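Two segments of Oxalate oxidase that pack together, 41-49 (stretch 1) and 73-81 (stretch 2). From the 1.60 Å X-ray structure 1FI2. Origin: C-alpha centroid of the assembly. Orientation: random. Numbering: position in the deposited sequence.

Stretch 1, residues 41-49: KLTKAGNTS
Stretch 2 73-81: SMNRVDFAP

Residues 73-79 form an extended β-strand, with phi/psi running from -168/170 at Ser73 to -131/128 at Phe79; Ala80 (-74/160) and Pro81 (-55/124) continue it as loop. Residues 41-49 run alongside in the same direction without forming a regular strand. Leu42 (-101/12) and Thr43 (-67/-34) are compact, Lys44 to Asn47 are extended (psi 111 to 168), and Thr48 turns again (-86/8). The register advances in parallel, with CA-CA distances of 6.3 Å for Leu42-Arg76, 6.0 Å for Gly46-Asp78 and 5.8 Å for Thr48-Ala80. No backbone-to-backbone hydrogen bond joins the stretches; side chains of the strand reach across instead.

Strand alternation directs the CA-to-CB bonds of Met74, Arg76 and Asp78 toward stretch 1, and those of Asn75, Val77 and Phe79 away. Arg76 is extended (chi1 to chi3 all t, chi4 145°), which carries its guanidinium across to the Leu42-Ala45 segment: NH1 donates to Leu42 O at 3.1 Å, near the guanidinium plane, while Lys44 O and Ala45 CA lie over one face. Asp78 (chi1 m, chi2 -81°) holds this group in a salt bridge, Arg76 NE to Asp78 OD2 at 3.0 Å, supported by Arg76 NH2 to Asp78 OD1, also 3.0 Å. Asp78 OD2 additionally accepts the amide of Gly46, N to OD2 2.9 Å at a nearly linear 172°, so one carboxylate ties the arginine to the loop backbone.

Van der Waals contacts flank this polar center. Leu42 (m, t) starts sideways, but its end comes nearer the strand, making apolar contacts that place CD1 4.2 Å from Met74 CB and CD2 3.9 Å from Arg76 CB. Thr48 (chi1 p) points toward stretch 2, with CG2 3.6 Å from Asp78 O and 3.8 Å from Asp78 CB, and OG1 3.6 Å from Ala80 CB. In total, 454 Å² is buried.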

# COMPACT_ATOMS: atom_id res chain seq x y z
N LYS A 41 -5.79 -24.13 17.62
CA LYS A 41 -7.23 -24.12 17.34
C LYS A 41 -7.66 -24.87 16.10
O LYS A 41 -8.85 -25.24 16.03
CB LYS A 41 -7.76 -22.67 17.32
CG LYS A 41 -7.78 -22.03 18.70
CD LYS A 41 -8.38 -20.63 18.69
CE LYS A 41 -8.53 -20.08 20.10
NZ LYS A 41 -9.09 -18.70 20.12
N LEU A 42 -6.79 -25.17 15.14
CA LEU A 42 -7.17 -25.92 13.96
C LEU A 42 -6.79 -27.39 14.02
O LEU A 42 -6.87 -28.10 13.01
CB LEU A 42 -6.56 -25.28 12.70
CG LEU A 42 -6.83 -23.79 12.50
CD1 LEU A 42 -6.22 -23.30 11.19
CD2 LEU A 42 -8.32 -23.48 12.52
N THR A 43 -6.39 -27.88 15.19
CA THR A 43 -6.01 -29.27 15.35
C THR A 43 -7.16 -30.25 15.17
O THR A 43 -6.91 -31.37 14.71
CB THR A 43 -5.36 -29.58 16.71
OG1 THR A 43 -6.24 -29.18 17.78
CG2 THR A 43 -4.02 -28.89 16.88
N LYS A 44 -8.38 -29.90 15.56
CA LYS A 44 -9.50 -30.82 15.48
C LYS A 44 -10.54 -30.44 14.43
O LYS A 44 -10.71 -29.28 14.06
CB LYS A 44 -10.19 -30.95 16.85
CG LYS A 44 -9.27 -31.41 17.96
CD LYS A 44 -10.00 -31.61 19.28
CE LYS A 44 -9.04 -32.06 20.37
NZ LYS A 44 -9.75 -32.37 21.65
N ALA A 45 -11.24 -31.45 13.95
CA ALA A 45 -12.28 -31.26 12.94
C ALA A 45 -13.51 -30.59 13.52
O ALA A 45 -13.89 -30.83 14.67
CB ALA A 45 -12.65 -32.60 12.31
N GLY A 46 -14.14 -29.73 12.72
CA GLY A 46 -15.34 -29.03 13.15
C GLY A 46 -16.56 -29.94 12.96
O GLY A 46 -16.46 -30.97 12.30
N ASN A 47 -17.68 -29.55 13.54
CA ASN A 47 -18.92 -30.33 13.45
C ASN A 47 -19.62 -30.06 12.12
O ASN A 47 -20.15 -28.97 11.90
CB ASN A 47 -19.84 -29.96 14.61
CG ASN A 47 -21.01 -30.88 14.85
OD1 ASN A 47 -21.52 -30.96 15.97
ND2 ASN A 47 -21.46 -31.60 13.83
N THR A 48 -19.65 -31.06 11.24
CA THR A 48 -20.27 -30.92 9.93
C THR A 48 -21.76 -31.17 9.88
O THR A 48 -22.32 -31.11 8.78
CB THR A 48 -19.59 -31.84 8.90
OG1 THR A 48 -19.82 -33.20 9.27
CG2 THR A 48 -18.10 -31.57 8.85
N SER A 49 -22.44 -31.34 11.01
CA SER A 49 -23.89 -31.54 10.96
C SER A 49 -24.60 -30.19 11.05
O SER A 49 -25.14 -29.73 12.05
CB SER A 49 -24.36 -32.55 12.00
OG SER A 49 -24.55 -31.99 13.28
N SER A 73 -3.81 -14.60 8.04
CA SER A 73 -4.71 -15.38 8.89
C SER A 73 -5.04 -16.69 8.19
O SER A 73 -4.65 -16.89 7.04
CB SER A 73 -5.98 -14.61 9.25
OG SER A 73 -6.83 -14.49 8.13
N MET A 74 -5.68 -17.62 8.90
CA MET A 74 -6.02 -18.92 8.33
C MET A 74 -7.42 -19.36 8.73
O MET A 74 -8.10 -18.73 9.54
CB MET A 74 -5.09 -20.03 8.83
CG MET A 74 -3.64 -19.98 8.38
SD MET A 74 -2.62 -21.14 9.31
CE MET A 74 -2.78 -22.61 8.34
N ASN A 75 -7.84 -20.50 8.19
CA ASN A 75 -9.03 -21.19 8.68
C ASN A 75 -9.01 -22.63 8.18
O ASN A 75 -8.28 -22.96 7.25
CB ASN A 75 -10.31 -20.48 8.34
CG ASN A 75 -10.92 -20.52 6.98
OD1 ASN A 75 -11.63 -19.56 6.60
ND2 ASN A 75 -10.72 -21.56 6.19
N ARG A 76 -9.80 -23.46 8.84
CA ARG A 76 -9.96 -24.86 8.45
C ARG A 76 -11.41 -25.10 8.09
O ARG A 76 -12.30 -24.47 8.66
CB ARG A 76 -9.53 -25.77 9.61
CG ARG A 76 -9.94 -27.22 9.45
CD ARG A 76 -9.48 -28.07 10.64
NE ARG A 76 -9.93 -29.44 10.48
CZ ARG A 76 -9.27 -30.54 10.84
NH1 ARG A 76 -8.08 -30.47 11.41
NH2 ARG A 76 -9.82 -31.73 10.61
N VAL A 77 -11.68 -25.87 7.03
CA VAL A 77 -13.06 -26.20 6.67
C VAL A 77 -13.19 -27.72 6.54
O VAL A 77 -12.41 -28.35 5.83
CB VAL A 77 -13.57 -25.53 5.39
CG1 VAL A 77 -15.07 -25.76 5.22
CG2 VAL A 77 -13.30 -24.03 5.36
N ASP A 78 -14.15 -28.29 7.26
CA ASP A 78 -14.42 -29.72 7.22
C ASP A 78 -15.75 -29.96 6.50
O ASP A 78 -16.66 -29.14 6.61
CB ASP A 78 -14.48 -30.32 8.62
CG ASP A 78 -13.12 -30.31 9.31
OD1 ASP A 78 -12.31 -31.21 9.02
OD2 ASP A 78 -12.88 -29.40 10.11
N PHE A 79 -15.83 -31.03 5.71
CA PHE A 79 -17.00 -31.30 4.90
C PHE A 79 -17.54 -32.72 5.00
O PHE A 79 -16.82 -33.67 4.71
CB PHE A 79 -16.68 -31.09 3.41
CG PHE A 79 -16.12 -29.80 2.92
CD1 PHE A 79 -16.92 -28.88 2.26
CD2 PHE A 79 -14.77 -29.50 3.08
CE1 PHE A 79 -16.39 -27.69 1.80
CE2 PHE A 79 -14.24 -28.32 2.63
CZ PHE A 79 -15.05 -27.41 1.98
N ALA A 80 -18.84 -32.85 5.29
CA ALA A 80 -19.48 -34.17 5.25
C ALA A 80 -19.64 -34.52 3.77
O ALA A 80 -19.57 -33.62 2.93
CB ALA A 80 -20.85 -34.10 5.92
N PRO A 81 -19.81 -35.79 3.44
CA PRO A 81 -20.02 -36.20 2.06
C PRO A 81 -21.20 -35.46 1.44
O PRO A 81 -22.31 -35.45 1.98
CB PRO A 81 -20.26 -37.69 2.15
CG PRO A 81 -19.83 -38.12 3.50
CD PRO A 81 -19.90 -36.92 4.40